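Local coordinates for protein arginase, mitochondrial (Medicago truncatula, PDB 6VSS) that hydrolyses L-arginine to urea and L-ornithine with the help of two manganese ions, and also converts agmatine to putrescine and urea, at residues His74-Glu79 with Val281-Pro286; Ser81-Pro86 with Asn314-Thr319; Ser267-Ser272 with Val310-Pro315. One frame throughout, in Å; residues are numbered along the deposited sequence.

Contact 1: His74-Glu79 with Val281-Pro286; sequences HSSFHE and VSHHEP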
ATOM      1  N   HIS B  74       4.817 -12.948 -23.620  1.00 37.17           N
ATOM      2  CA  HIS B  74       3.677 -13.194 -24.540  1.00 40.19           C
ATOM      3  C   HIS B  74       2.467 -12.416 -24.036  1.00 38.39           C
ATOM      4  O   HIS B  74       1.454 -12.460 -24.693  1.00 39.97           O
ATOM      5  CB  HIS B  74       3.437 -14.718 -24.711  1.00 41.70           C
ATOM      6  CG  HIS B  74       4.450 -15.353 -25.596  1.00 43.86           C
ATOM      7  ND1 HIS B  74       5.076 -14.654 -26.625  1.00 47.20           N
ATOM      8  CD2 HIS B  74       5.003 -16.585 -25.595  1.00 48.00           C
ATOM      9  CE1 HIS B  74       5.943 -15.433 -27.235  1.00 48.13           C
ATOM     10  NE2 HIS B  74       5.935 -16.625 -26.612  1.00 47.37           N
ATOM     11  N   SER B  75       2.570 -11.752 -22.888  1.00 38.22           N
ATOM     12  CA  SER B  75       1.464 -10.976 -22.274  1.00 37.53           C
ATOM     13  C   SER B  75       1.241  -9.689 -23.084  1.00 38.86           C
ATOM     14  O   SER B  75       2.219  -9.108 -23.620  1.00 38.63           O
ATOM     15  CB  SER B  75       1.729 -10.682 -20.828  1.00 37.92           C
ATOM     16  OG  SER B  75       2.022 -11.852 -20.092  1.00 38.69           O
ATOM     17  N   SER B  76       0.001  -9.237 -23.135  1.00 37.45           N
ATOM     18  CA  SER B  76      -0.461  -8.090 -23.952  1.00 40.21           C
ATOM     19  C   SER B  76      -0.283  -6.782 -23.159  1.00 41.69           C
ATOM     20  O   SER B  76      -0.120  -5.736 -23.794  1.00 42.38           O
ATOM     21  CB  SER B  76      -1.910  -8.322 -24.348  1.00 40.05           C
ATOM     22  OG  SER B  76      -2.629  -8.876 -23.250  1.00 37.76           O
ATOM     23  N   PHE B  77      -0.255  -6.840 -21.822  1.00 40.22           N
ATOM     24  CA  PHE B  77      -0.336  -5.623 -20.965  1.00 40.15           C
ATOM     25  C   PHE B  77       0.829  -5.599 -19.979  1.00 37.67           C
ATOM     26  O   PHE B  77       1.418  -4.548 -19.848  1.00 36.15           O
ATOM     27  CB  PHE B  77      -1.720  -5.571 -20.308  1.00 41.94           C
ATOM     28  CG  PHE B  77      -1.927  -4.559 -19.209  1.00 44.99           C
ATOM     29  CD1 PHE B  77      -2.001  -3.202 -19.498  1.00 45.15           C
ATOM     30  CD2 PHE B  77      -2.066  -4.967 -17.884  1.00 43.51           C
ATOM     31  CE1 PHE B  77      -2.188  -2.281 -18.476  1.00 47.79           C
ATOM     32  CE2 PHE B  77      -2.251  -4.042 -16.872  1.00 44.05           C
ATOM     33  CZ  PHE B  77      -2.327  -2.707 -17.169  1.00 45.25           C
ATOM     34  N   HIS B  78       1.094  -6.686 -19.252  1.00 35.98           N
ATOM     35  CA  HIS B  78       2.092  -6.708 -18.154  1.00 35.24           C
ATOM     36  C   HIS B  78       2.773  -8.085 -18.080  1.00 34.90           C
ATOM     37  O   HIS B  78       2.060  -9.130 -18.079  1.00 36.58           O
ATOM     38  CB  HIS B  78       1.402  -6.225 -16.861  1.00 35.14           C
ATOM     39  CG  HIS B  78       2.378  -5.844 -15.815  1.00 36.99           C
ATOM     40  ND1 HIS B  78       3.273  -6.758 -15.300  1.00 35.52           N
ATOM     41  CD2 HIS B  78       2.648  -4.648 -15.217  1.00 37.89           C
ATOM     42  CE1 HIS B  78       4.038  -6.146 -14.406  1.00 36.02           C
ATOM     43  NE2 HIS B  78       3.682  -4.849 -14.338  1.00 36.70           N
ATOM     44  N   GLU B  79       4.098  -8.107 -18.043  1.00 33.36           N
ATOM     45  CA  GLU B  79       4.899  -9.361 -18.103  1.00 33.05           C
ATOM     46  C   GLU B  79       5.294  -9.911 -16.722  1.00 30.91           C
ATOM     47  O   GLU B  79       6.039 -10.854 -16.684  1.00 29.84           O
ATOM     48  CB  GLU B  79       6.159  -9.079 -18.920  1.00 35.40           C
ATOM     49  CG  GLU B  79       5.869  -8.580 -20.329  1.00 37.67           C
ATOM     50  CD  GLU B  79       7.041  -8.471 -21.289  1.00 38.81           C
ATOM     51  OE1 GLU B  79       8.122  -8.917 -20.967  1.00 38.65           O
ATOM     52  OE2 GLU B  79       6.852  -7.915 -22.340  1.00 43.93           O
ATOM     53  N   VAL B 281      -2.867 -10.005 -10.659  1.00 21.64           N
ATOM     54  CA  VAL B 281      -2.960 -10.487 -12.075  1.00 22.31           C
ATOM     55  C   VAL B 281      -2.732  -9.298 -13.004  1.00 23.15           C
ATOM     56  O   VAL B 281      -2.966  -8.164 -12.550  1.00 23.67           O
ATOM     57  CB  VAL B 281      -4.336 -11.131 -12.368  1.00 22.17           C
ATOM     58  CG1 VAL B 281      -4.560 -12.380 -11.525  1.00 23.18           C
ATOM     59  CG2 VAL B 281      -5.498 -10.183 -12.167  1.00 22.12           C
ATOM     60  N   SER B 282      -2.397  -9.529 -14.265  1.00 23.67           N
ATOM     61  CA  SER B 282      -2.280  -8.473 -15.297  1.00 25.69           C
ATOM     62  C   SER B 282      -3.659  -7.900 -15.710  1.00 25.81           C
ATOM     63  O   SER B 282      -3.741  -6.678 -15.903  1.00 27.25           O
ATOM     64  CB  SER B 282      -1.498  -9.011 -16.502  1.00 27.29           C
ATOM     65  OG  SER B 282      -0.149  -9.302 -16.131  1.00 29.21           O
ATOM     66  N   HIS B 283      -4.716  -8.697 -15.806  1.00 24.89           N
ATOM     67  CA  HIS B 283      -5.997  -8.251 -16.398  1.00 25.70           C
ATOM     68  C   HIS B 283      -7.059  -8.315 -15.318  1.00 25.01           C
ATOM     69  O   HIS B 283      -7.698  -9.323 -15.226  1.00 25.68           O
ATOM     70  CB  HIS B 283      -6.351  -9.148 -17.601  1.00 26.90           C
ATOM     71  CG  HIS B 283      -5.308  -9.066 -18.645  1.00 29.23           C
ATOM     72  ND1 HIS B 283      -5.327  -8.082 -19.619  1.00 32.14           N
ATOM     73  CD2 HIS B 283      -4.166  -9.767 -18.822  1.00 32.22           C
ATOM     74  CE1 HIS B 283      -4.255  -8.208 -20.390  1.00 34.19           C
ATOM     75  NE2 HIS B 283      -3.511  -9.230 -19.916  1.00 34.05           N
ATOM     76  N   HIS B 284      -7.263  -7.262 -14.557  1.00 25.70           N
ATOM     77  CA  HIS B 284      -8.407  -7.186 -13.617  1.00 26.59           C
ATOM     78  C   HIS B 284      -9.744  -7.244 -14.411  1.00 27.14           C
ATOM     79  O   HIS B 284      -9.921  -6.436 -15.311  1.00 26.39           O
ATOM     80  CB  HIS B 284      -8.299  -5.951 -12.749  1.00 26.55           C
ATOM     81  CG  HIS B 284      -7.208  -6.000 -11.766  1.00 28.71           C
ATOM     82  ND1 HIS B 284      -6.487  -4.878 -11.419  1.00 30.97           N
ATOM     83  CD2 HIS B 284      -6.697  -6.997 -11.030  1.00 29.64           C
ATOM     84  CE1 HIS B 284      -5.536  -5.202 -10.585  1.00 30.11           C
ATOM     85  NE2 HIS B 284      -5.667  -6.483 -10.295  1.00 29.00           N
ATOM     86  N   GLU B 285     -10.659  -8.181 -14.123  1.00 27.38           N
ATOM     87  CA  GLU B 285     -12.002  -8.213 -14.785  1.00 27.08           C
ATOM     88  C   GLU B 285     -13.055  -8.364 -13.697  1.00 24.97           C
ATOM     89  O   GLU B 285     -13.333  -9.474 -13.272  1.00 24.20           O
ATOM     90  CB  GLU B 285     -12.124  -9.380 -15.779  1.00 28.79           C
ATOM     91  CG  GLU B 285     -11.077  -9.383 -16.870  1.00 30.84           C
ATOM     92  CD  GLU B 285     -11.263  -8.342 -17.962  1.00 33.65           C
ATOM     93  OE1 GLU B 285     -12.371  -7.747 -18.006  1.00 35.04           O
ATOM     94  OE2 GLU B 285     -10.278  -8.121 -18.771  1.00 33.94           O
ATOM     95  N   PRO B 286     -13.678  -7.284 -13.199  1.00 24.35           N
ATOM     96  CA  PRO B 286     -14.627  -7.429 -12.091  1.00 24.77           C
ATOM     97  C   PRO B 286     -15.801  -8.343 -12.441  1.00 25.04           C
ATOM     98  O   PRO B 286     -16.153  -8.508 -13.615  1.00 27.27           O
ATOM     99  CB  PRO B 286     -15.082  -6.003 -11.772  1.00 24.49           C
ATOM    100  CG  PRO B 286     -13.891  -5.160 -12.262  1.00 24.71           C
ATOM    101  CD  PRO B 286     -13.391  -5.877 -13.521  1.00 24.49           C
TER
HETATM  102  O   HOH W   1      -0.663  -9.093 -19.684  1.00 33.41           O
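Two loops without regular helix or strand meet here, and their backbones come closest at His78 and Ser282, whose CA atoms are 5.5 Å apart. Ser282 lies next to His78. Its OG sits beside its own backbone N, anti to the carbonyl carbon, and lies 3.0 Å from His78 O. The same OG is hydrogen-bonded to the ND2 of Asn314. Phe77 has CG anti to its backbone N (chi1 169°). This brings one side of its ring against the carbonyl of Ser282, with CD2 3.1 Å from Ser282 O. The approach is oblique, and two neighbouring ring carbons, CD2 and CE2, share the oxygen. His283 reaches in with the CE1-NE2 side of its imidazole. CE1 touches Phe77 CB at 3.7 Å. Ser76 OG meets the edge of the imidazole, near its plane, 3.4 Å from CE1. The Phe77 and His283 rings are inclined at 53°. Water 1 joins the loops: it accepts from His78 N at 3.0 Å and is hydrogen-bonded to His283 NE2 at 2.9 Å. The far nitrogen of this imidazole, ND1, bonds to the backbone oxygen of Ser96 of the second subunit. His283 is thus gripped on both nitrogens. Ser76 OG is hydrogen-bonded to His200 NE2. Ser76 binds L-ornithine, and so does Ser96. The chemistry is that of a polar pocket wall: the clear polar link between the loops is one bridging water, and a histidine is fixed between its own chain and the neighbouring subunit, close to the manganese ligands His186 and Asp271.

Contact 2: Ser81-Pro86 with Asn314-Thr319; sequences SAFAPP and NPQRDT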
ATOM      1  N   SER B  81       3.936 -11.892 -14.602  1.00 24.64           N
ATOM      2  CA  SER B  81       3.731 -13.336 -14.278  1.00 24.63           C
ATOM      3  C   SER B  81       5.038 -14.114 -14.529  1.00 23.81           C
ATOM      4  O   SER B  81       5.150 -15.175 -13.983  1.00 22.83           O
ATOM      5  CB  SER B  81       2.555 -13.949 -14.991  1.00 24.56           C
ATOM      6  OG  SER B  81       2.806 -13.975 -16.403  1.00 27.74           O
ATOM      7  N   ALA B  82       6.058 -13.576 -15.216  1.00 23.96           N
ATOM      8  CA  ALA B  82       7.367 -14.260 -15.382  1.00 24.39           C
ATOM      9  C   ALA B  82       8.002 -14.547 -14.009  1.00 24.45           C
ATOM     10  O   ALA B  82       8.706 -15.541 -13.870  1.00 23.96           O
ATOM     11  CB  ALA B  82       8.263 -13.430 -16.274  1.00 25.89           C
ATOM     12  N   PHE B  83       7.638 -13.784 -12.967  1.00 24.30           N
ATOM     13  CA  PHE B  83       8.294 -13.864 -11.650  1.00 24.85           C
ATOM     14  C   PHE B  83       7.509 -14.813 -10.760  1.00 24.03           C
ATOM     15  O   PHE B  83       7.938 -15.053  -9.616  1.00 24.08           O
ATOM     16  CB  PHE B  83       8.431 -12.471 -11.015  1.00 26.54           C
ATOM     17  CG  PHE B  83       9.222 -11.499 -11.850  1.00 27.85           C
ATOM     18  CD1 PHE B  83      10.559 -11.712 -12.115  1.00 30.03           C
ATOM     19  CD2 PHE B  83       8.622 -10.404 -12.440  1.00 29.27           C
ATOM     20  CE1 PHE B  83      11.274 -10.846 -12.932  1.00 29.96           C
ATOM     21  CE2 PHE B  83       9.355  -9.494 -13.197  1.00 30.41           C
ATOM     22  CZ  PHE B  83      10.667  -9.733 -13.465  1.00 30.60           C
ATOM     23  N   ALA B  84       6.371 -15.312 -11.243  1.00 22.66           N
ATOM     24  CA  ALA B  84       5.415 -16.067 -10.411  1.00 21.86           C
ATOM     25  C   ALA B  84       5.959 -17.378  -9.820  1.00 21.73           C
ATOM     26  O   ALA B  84       5.718 -17.665  -8.641  1.00 20.84           O
ATOM     27  CB  ALA B  84       4.139 -16.248 -11.180  1.00 21.45           C
ATOM     28  N   PRO B  85       6.594 -18.315 -10.562  1.00 21.06           N
ATOM     29  CA  PRO B  85       6.750 -19.654 -10.010  1.00 21.19           C
ATOM     30  C   PRO B  85       7.436 -19.719  -8.630  1.00 21.27           C
ATOM     31  O   PRO B  85       6.891 -20.380  -7.758  1.00 20.81           O
ATOM     32  CB  PRO B  85       7.439 -20.418 -11.139  1.00 21.26           C
ATOM     33  CG  PRO B  85       7.007 -19.703 -12.398  1.00 21.24           C
ATOM     34  CD  PRO B  85       6.991 -18.247 -11.972  1.00 21.79           C
ATOM     35  N   PRO B  86       8.604 -19.073  -8.369  1.00 21.43           N
ATOM     36  CA  PRO B  86       9.291 -19.147  -7.074  1.00 22.27           C
ATOM     37  C   PRO B  86       8.454 -18.554  -5.936  1.00 22.39           C
ATOM     38  O   PRO B  86       8.531 -19.062  -4.824  1.00 23.19           O
ATOM     39  CB  PRO B  86      10.552 -18.273  -7.233  1.00 22.86           C
ATOM     40  CG  PRO B  86      10.793 -18.304  -8.726  1.00 23.34           C
ATOM     41  CD  PRO B  86       9.396 -18.311  -9.330  1.00 22.83           C
ATOM     42  N   ASN B 314       0.695 -12.621 -11.062  1.00 22.97           N
ATOM     43  CA  ASN B 314       1.643 -11.504 -11.303  1.00 23.10           C
ATOM     44  C   ASN B 314       2.004 -10.917  -9.947  1.00 22.97           C
ATOM     45  O   ASN B 314       1.313 -10.050  -9.412  1.00 22.88           O
ATOM     46  CB  ASN B 314       0.970 -10.496 -12.251  1.00 23.25           C
ATOM     47  CG  ASN B 314       1.918  -9.395 -12.685  1.00 23.65           C
ATOM     48  OD1 ASN B 314       2.919  -9.161 -12.009  1.00 23.60           O
ATOM     49  ND2 ASN B 314       1.609  -8.735 -13.805  1.00 23.52           N
ATOM     50  N   PRO B 315       3.143 -11.308  -9.360  1.00 23.36           N
ATOM     51  CA  PRO B 315       3.543 -10.782  -8.065  1.00 24.06           C
ATOM     52  C   PRO B 315       3.837  -9.274  -8.043  1.00 25.02           C
ATOM     53  O   PRO B 315       3.708  -8.675  -7.027  1.00 25.15           O
ATOM     54  CB  PRO B 315       4.823 -11.562  -7.707  1.00 23.99           C
ATOM     55  CG  PRO B 315       5.209 -12.351  -8.911  1.00 23.64           C
ATOM     56  CD  PRO B 315       4.084 -12.286  -9.911  1.00 23.33           C
ATOM     57  N   GLN B 316       4.156  -8.676  -9.179  1.00 27.20           N
ATOM     58  CA  GLN B 316       4.322  -7.201  -9.294  1.00 28.30           C
ATOM     59  C   GLN B 316       2.984  -6.501  -9.132  1.00 27.32           C
ATOM     60  O   GLN B 316       3.054  -5.332  -8.989  1.00 27.48           O
ATOM     61  CB  GLN B 316       4.847  -6.746 -10.655  1.00 29.60           C
ATOM     62  CG  GLN B 316       6.277  -7.185 -10.868  1.00 31.82           C
ATOM     63  CD  GLN B 316       6.932  -6.678 -12.127  1.00 33.01           C
ATOM     64  OE1 GLN B 316       6.825  -7.296 -13.172  1.00 34.23           O
ATOM     65  NE2 GLN B 316       7.727  -5.620 -12.008  1.00 36.32           N
ATOM     66  N   ARG B 317       1.852  -7.176  -9.238  1.00 26.25           N
ATOM     67  CA  ARG B 317       0.561  -6.462  -9.082  1.00 27.76           C
ATOM     68  C   ARG B 317      -0.171  -6.962  -7.836  1.00 27.06           C
ATOM     69  O   ARG B 317      -1.318  -6.602  -7.659  1.00 26.89           O
ATOM     70  CB  ARG B 317      -0.268  -6.570 -10.356  1.00 30.11           C
ATOM     71  CG  ARG B 317       0.510  -6.152 -11.591  1.00 32.58           C
ATOM     72  CD  ARG B 317      -0.181  -5.281 -12.595  1.00 35.48           C
ATOM     73  NE  ARG B 317      -1.558  -5.661 -12.704  1.00 39.64           N
ATOM     74  CZ  ARG B 317      -2.555  -4.814 -12.817  1.00 39.92           C
ATOM     75  NH1 ARG B 317      -2.331  -3.516 -12.863  1.00 39.33           N
ATOM     76  NH2 ARG B 317      -3.778  -5.273 -12.907  1.00 44.04           N
ATOM     77  N   ASP B 318       0.516  -7.738  -7.004  1.00 25.49           N
ATOM     78  CA  ASP B 318      -0.076  -8.322  -5.777  1.00 25.43           C
ATOM     79  C   ASP B 318      -0.119  -7.268  -4.661  1.00 25.94           C
ATOM     80  O   ASP B 318       0.493  -6.225  -4.791  1.00 26.57           O
ATOM     81  CB  ASP B 318       0.704  -9.564  -5.347  1.00 25.49           C
ATOM     82  CG  ASP B 318      -0.073 -10.581  -4.527  1.00 25.56           C
ATOM     83  OD1 ASP B 318      -1.169 -10.264  -4.103  1.00 26.97           O
ATOM     84  OD2 ASP B 318       0.444 -11.636  -4.300  1.00 24.95           O
ATOM     85  N   THR B 319      -0.785  -7.577  -3.558  1.00 27.21           N
ATOM     86  CA  THR B 319      -0.778  -6.652  -2.405  1.00 29.18           C
ATOM     87  C   THR B 319       0.538  -6.830  -1.633  1.00 29.86           C
ATOM     88  O   THR B 319       1.270  -7.793  -1.853  1.00 27.32           O
ATOM     89  CB  THR B 319      -1.992  -6.826  -1.495  1.00 31.03           C
ATOM     90  OG1 THR B 319      -2.034  -8.203  -1.176  1.00 34.49           O
ATOM     91  CG2 THR B 319      -3.305  -6.463  -2.138  1.00 32.29           C
TER
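Asp318 OD1 is gripped by two bonds, one from Thr319 N at 2.8 Å and one with Thr324 OG1. The Thr319 N-H meets it from above the carboxylate plane. The other oxygen, OD2, also has two partners, Tyr313 OH and Ala325 N. Two of the four, Thr324 OG1 and Ala325 N, belong to the first turn of helix 323-339, which would tend to stabilise the charged carboxylate. The segment leading to it is a tight turn: Arg317 N bonds to Asn314 O at 2.9 Å, and Gln316 N makes a weak bond to Asn314 OD1. Asn314 ND2 goes instead to Ser282 OG. In the alpha/beta arginase fold this turn follows strand 305-311, and it packs against the 3-10 turn at Ser81-Phe83 and the beginning of helix 84-92. The wedge between them is the ring of Pro315. Its CG rests 3.9 Å from Phe83 CB, and its CD lies 4.2 Å from Ala84 CB. Farther along, the side chain of Gln316 extends beyond CG and places its OE1 at the edge of the Phe83 ring, in the ring plane, 3.4 Å from CE2. Amide and ring stand almost perpendicular, at 87°. The oxygen therefore faces the weakly positive ring hydrogens. Phe83 turns toward it with CG beside its backbone N (chi1 -59°). At the other end, Asn314 CG comes within 3.7 Å of Ser81 N, where the two backbones are nearest. A third subunit closes over the outer side, with its Glu90 packed on Phe83 and weakly bonded to Gln316 NE2.

Contact 3: Ser267-Ser272 with Val310-Pro315; sequences SIDVDS and VVEYNP. With MN (manganese (II) ion), chain I; MN (manganese (II) ion), chain J.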
ATOM      1  N   SER B 267      -6.409 -26.361 -16.602  1.00 25.83           N
ATOM      2  CA  SER B 267      -5.677 -25.085 -16.758  1.00 25.00           C
ATOM      3  C   SER B 267      -6.379 -24.028 -15.898  1.00 24.33           C
ATOM      4  O   SER B 267      -7.571 -23.716 -16.158  1.00 24.14           O
ATOM      5  CB  SER B 267      -5.641 -24.712 -18.189  1.00 25.30           C
ATOM      6  OG  SER B 267      -5.034 -23.431 -18.352  1.00 26.56           O
ATOM      7  N   ILE B 268      -5.729 -23.522 -14.882  1.00 23.59           N
ATOM      8  CA  ILE B 268      -6.329 -22.464 -14.012  1.00 23.64           C
ATOM      9  C   ILE B 268      -5.646 -21.115 -14.292  1.00 23.63           C
ATOM     10  O   ILE B 268      -4.442 -20.926 -13.884  1.00 22.66           O
ATOM     11  CB  ILE B 268      -6.264 -22.870 -12.537  1.00 24.18           C
ATOM     12  CG1 ILE B 268      -6.632 -24.358 -12.372  1.00 24.71           C
ATOM     13  CG2 ILE B 268      -7.134 -21.903 -11.728  1.00 24.90           C
ATOM     14  CD1 ILE B 268      -6.794 -24.858 -10.969  1.00 24.76           C
ATOM     15  N   ASP B 269      -6.369 -20.189 -14.942  1.00 23.51           N
ATOM     16  CA  ASP B 269      -5.923 -18.774 -15.009  1.00 24.21           C
ATOM     17  C   ASP B 269      -6.419 -18.051 -13.737  1.00 24.13           C
ATOM     18  O   ASP B 269      -7.597 -18.092 -13.448  1.00 24.33           O
ATOM     19  CB  ASP B 269      -6.326 -18.176 -16.350  1.00 25.48           C
ATOM     20  CG  ASP B 269      -5.898 -16.728 -16.556  1.00 26.13           C
ATOM     21  OD1 ASP B 269      -5.687 -16.052 -15.515  1.00 25.46           O
ATOM     22  OD2 ASP B 269      -5.942 -16.265 -17.716  1.00 30.28           O
ATOM     23  N   VAL B 270      -5.490 -17.549 -12.913  1.00 23.66           N
ATOM     24  CA  VAL B 270      -5.787 -16.863 -11.616  1.00 23.60           C
ATOM     25  C   VAL B 270      -6.788 -15.721 -11.870  1.00 22.88           C
ATOM     26  O   VAL B 270      -7.569 -15.444 -10.953  1.00 22.36           O
ATOM     27  CB  VAL B 270      -4.506 -16.344 -10.938  1.00 24.46           C
ATOM     28  CG1 VAL B 270      -4.819 -15.607  -9.621  1.00 24.98           C
ATOM     29  CG2 VAL B 270      -3.534 -17.482 -10.674  1.00 24.43           C
ATOM     30  N   ASP B 271      -6.789 -15.112 -13.067  1.00 22.24           N
ATOM     31  CA  ASP B 271      -7.733 -13.995 -13.378  1.00 23.15           C
ATOM     32  C   ASP B 271      -9.142 -14.522 -13.589  1.00 22.35           C
ATOM     33  O   ASP B 271      -9.999 -13.636 -13.581  1.00 23.67           O
ATOM     34  CB  ASP B 271      -7.351 -13.035 -14.502  1.00 23.54           C
ATOM     35  CG  ASP B 271      -7.419 -13.568 -15.914  1.00 23.73           C
ATOM     36  OD1 ASP B 271      -8.038 -14.575 -16.181  1.00 26.33           O
ATOM     37  OD2 ASP B 271      -6.766 -12.982 -16.711  1.00 27.10           O
ATOM     38  N   SER B 272      -9.398 -15.837 -13.552  1.00 21.64           N
ATOM     39  CA  SER B 272     -10.759 -16.401 -13.387  1.00 21.76           C
ATOM     40  C   SER B 272     -11.403 -15.864 -12.103  1.00 21.76           C
ATOM     41  O   SER B 272     -12.610 -15.599 -12.096  1.00 20.72           O
ATOM     42  CB  SER B 272     -10.797 -17.901 -13.406  1.00 22.71           C
ATOM     43  OG  SER B 272     -10.064 -18.481 -12.338  1.00 22.87           O
ATOM     44  N   VAL B 310      -1.234 -23.632 -13.449  1.00 23.69           N
ATOM     45  CA  VAL B 310      -1.712 -22.427 -12.743  1.00 22.49           C
ATOM     46  C   VAL B 310      -0.916 -21.243 -13.278  1.00 21.74           C
ATOM     47  O   VAL B 310       0.282 -21.264 -13.089  1.00 21.13           O
ATOM     48  CB  VAL B 310      -1.606 -22.581 -11.228  1.00 22.32           C
ATOM     49  CG1 VAL B 310      -2.144 -21.327 -10.542  1.00 22.03           C
ATOM     50  CG2 VAL B 310      -2.366 -23.816 -10.777  1.00 22.65           C
ATOM     51  N   VAL B 311      -1.590 -20.321 -13.997  1.00 21.55           N
ATOM     52  CA  VAL B 311      -0.986 -19.241 -14.810  1.00 22.10           C
ATOM     53  C   VAL B 311      -1.517 -17.875 -14.406  1.00 22.23           C
ATOM     54  O   VAL B 311      -2.554 -17.848 -13.753  1.00 21.12           O
ATOM     55  CB  VAL B 311      -1.216 -19.506 -16.296  1.00 22.73           C
ATOM     56  CG1 VAL B 311      -0.583 -20.851 -16.650  1.00 23.19           C
ATOM     57  CG2 VAL B 311      -2.670 -19.478 -16.700  1.00 23.15           C
ATOM     58  N   GLU B 312      -0.728 -16.853 -14.770  1.00 21.91           N
ATOM     59  CA  GLU B 312      -1.100 -15.442 -14.804  1.00 22.30           C
ATOM     60  C   GLU B 312      -1.117 -14.896 -13.354  1.00 22.37           C
ATOM     61  O   GLU B 312      -1.462 -13.711 -13.201  1.00 22.21           O
ATOM     62  CB  GLU B 312      -2.466 -15.259 -15.492  1.00 22.78           C
ATOM     63  CG  GLU B 312      -2.475 -15.461 -17.007  1.00 23.31           C
ATOM     64  CD  GLU B 312      -1.885 -14.393 -17.906  1.00 24.17           C
ATOM     65  OE1 GLU B 312      -1.486 -14.751 -19.064  1.00 25.24           O
ATOM     66  OE2 GLU B 312      -1.752 -13.242 -17.462  1.00 24.98           O
ATOM     67  N   TYR B 313      -0.592 -15.607 -12.334  1.00 22.28           N
ATOM     68  CA  TYR B 313      -0.222 -14.912 -11.073  1.00 22.28           C
ATOM     69  C   TYR B 313       0.885 -13.894 -11.443  1.00 22.64           C
ATOM     70  O   TYR B 313       1.876 -14.288 -12.060  1.00 22.18           O
ATOM     71  CB  TYR B 313       0.241 -15.825  -9.932  1.00 22.26           C
ATOM     72  CG  TYR B 313       0.809 -15.056  -8.766  1.00 21.99           C
ATOM     73  CD1 TYR B 313       0.172 -13.929  -8.270  1.00 22.18           C
ATOM     74  CD2 TYR B 313       1.990 -15.439  -8.136  1.00 22.38           C
ATOM     75  CE1 TYR B 313       0.684 -13.223  -7.186  1.00 22.22           C
ATOM     76  CE2 TYR B 313       2.538 -14.711  -7.087  1.00 22.18           C
ATOM     77  CZ  TYR B 313       1.867 -13.618  -6.584  1.00 22.68           C
ATOM     78  OH  TYR B 313       2.366 -12.928  -5.491  1.00 23.22           O
ATOM     79  N   ASN B 314       0.695 -12.621 -11.062  1.00 22.97           N
ATOM     80  CA  ASN B 314       1.643 -11.504 -11.303  1.00 23.10           C
ATOM     81  C   ASN B 314       2.004 -10.917  -9.947  1.00 22.97           C
ATOM     82  O   ASN B 314       1.313 -10.050  -9.412  1.00 22.88           O
ATOM     83  CB  ASN B 314       0.970 -10.496 -12.251  1.00 23.25           C
ATOM     84  CG  ASN B 314       1.918  -9.395 -12.685  1.00 23.65           C
ATOM     85  OD1 ASN B 314       2.919  -9.161 -12.009  1.00 23.60           O
ATOM     86  ND2 ASN B 314       1.609  -8.735 -13.805  1.00 23.52           N
ATOM     87  N   PRO B 315       3.143 -11.308  -9.360  1.00 23.36           N
ATOM     88  CA  PRO B 315       3.543 -10.782  -8.065  1.00 24.06           C
ATOM     89  C   PRO B 315       3.837  -9.274  -8.043  1.00 25.02           C
ATOM     90  O   PRO B 315       3.708  -8.675  -7.027  1.00 25.15           O
ATOM     91  CB  PRO B 315       4.823 -11.562  -7.707  1.00 23.99           C
ATOM     92  CG  PRO B 315       5.209 -12.351  -8.911  1.00 23.64           C
ATOM     93  CD  PRO B 315       4.084 -12.286  -9.911  1.00 23.33           C
TER
HETATM   94 MN    MN I 401      -7.090 -14.566 -18.255  1.00 29.23          MN
HETATM   95 MN    MN J 402      -5.922 -16.991 -19.838  1.00 34.73          MN
HETATM   96  O   HOH W   2      -4.262 -11.683 -16.062  1.00 25.44           O
HETATM   97  O   HOH W   3      -6.542 -15.075 -20.287  1.00 29.70           O
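Asp269 has CG anti to its backbone N (chi1 -179°), Asp271 holds its CG in the crowded position between N and the carbonyl carbon (chi1 71°), and Glu312 bends at its second torsion (chi2 -75°). These bring two metal-binding carboxylates together and set Glu312, a probable substrate-binding residue, with its OE1 5.0 Å from the manganese of chain J. Asp269 OD2 bridges both ions, at 2.1 Å from the manganese of chain I and 2.2 Å from that of chain J. Asp271 grips the chain I ion with both of its oxygens. Asp269 OD1 binds neither ion. It accepts Asp271 N at 2.8 Å, an Asx turn that ties the two ligands together, and lies against Glu312 CB. Water 2 sits between Asp271 OD2 (2.9 Å) and Glu312 OE2 (3.3 Å). Glu312 OE1 is held by His160 N. Leading up to the site, two parallel strands are joined by a nearly straight bond, Val311 N to Ile268 O at 2.9 Å. A second, Val270 N to Val311 O at 3.1 Å, continues the pairing one residue beyond strand 264-269. Ile268 and Val310 share one face of the sheet, while Asp269 and Val311 share the other, where the metals lie. Val270 CG2 packs against Val310 CG1 and Tyr313 CB. His160, Asp184, His186 and Asp188 complete the metal shell, and water 3 bridges the ions, probably in the place of the attacking hydroxide. This is the binuclear manganese site of the arginase family, with its DxD ligands at the C-terminal end of a central strand.

Contact 3 is the core of the three: it is wholly buried, joins neighbouring strands of the central sheet and carries the metals. Contacts 1 and 2 lie farther out, in loops and helix starts beyond the C-terminal ends of the strands, and each is covered by a different neighbouring subunit. Contact 2 is buried and mainly apolar; contact 1 is only partly buried, polar and bridged by water. Contacts 2 and 3 share Asn314 and Pro315, so the chain that leaves strand 305-311 serves both. Asn314 also reaches contact 1. Residues 74-79 and 81-86 follow strand 63-69 in one connection, so contacts 1 and 2 draw on the same loop region.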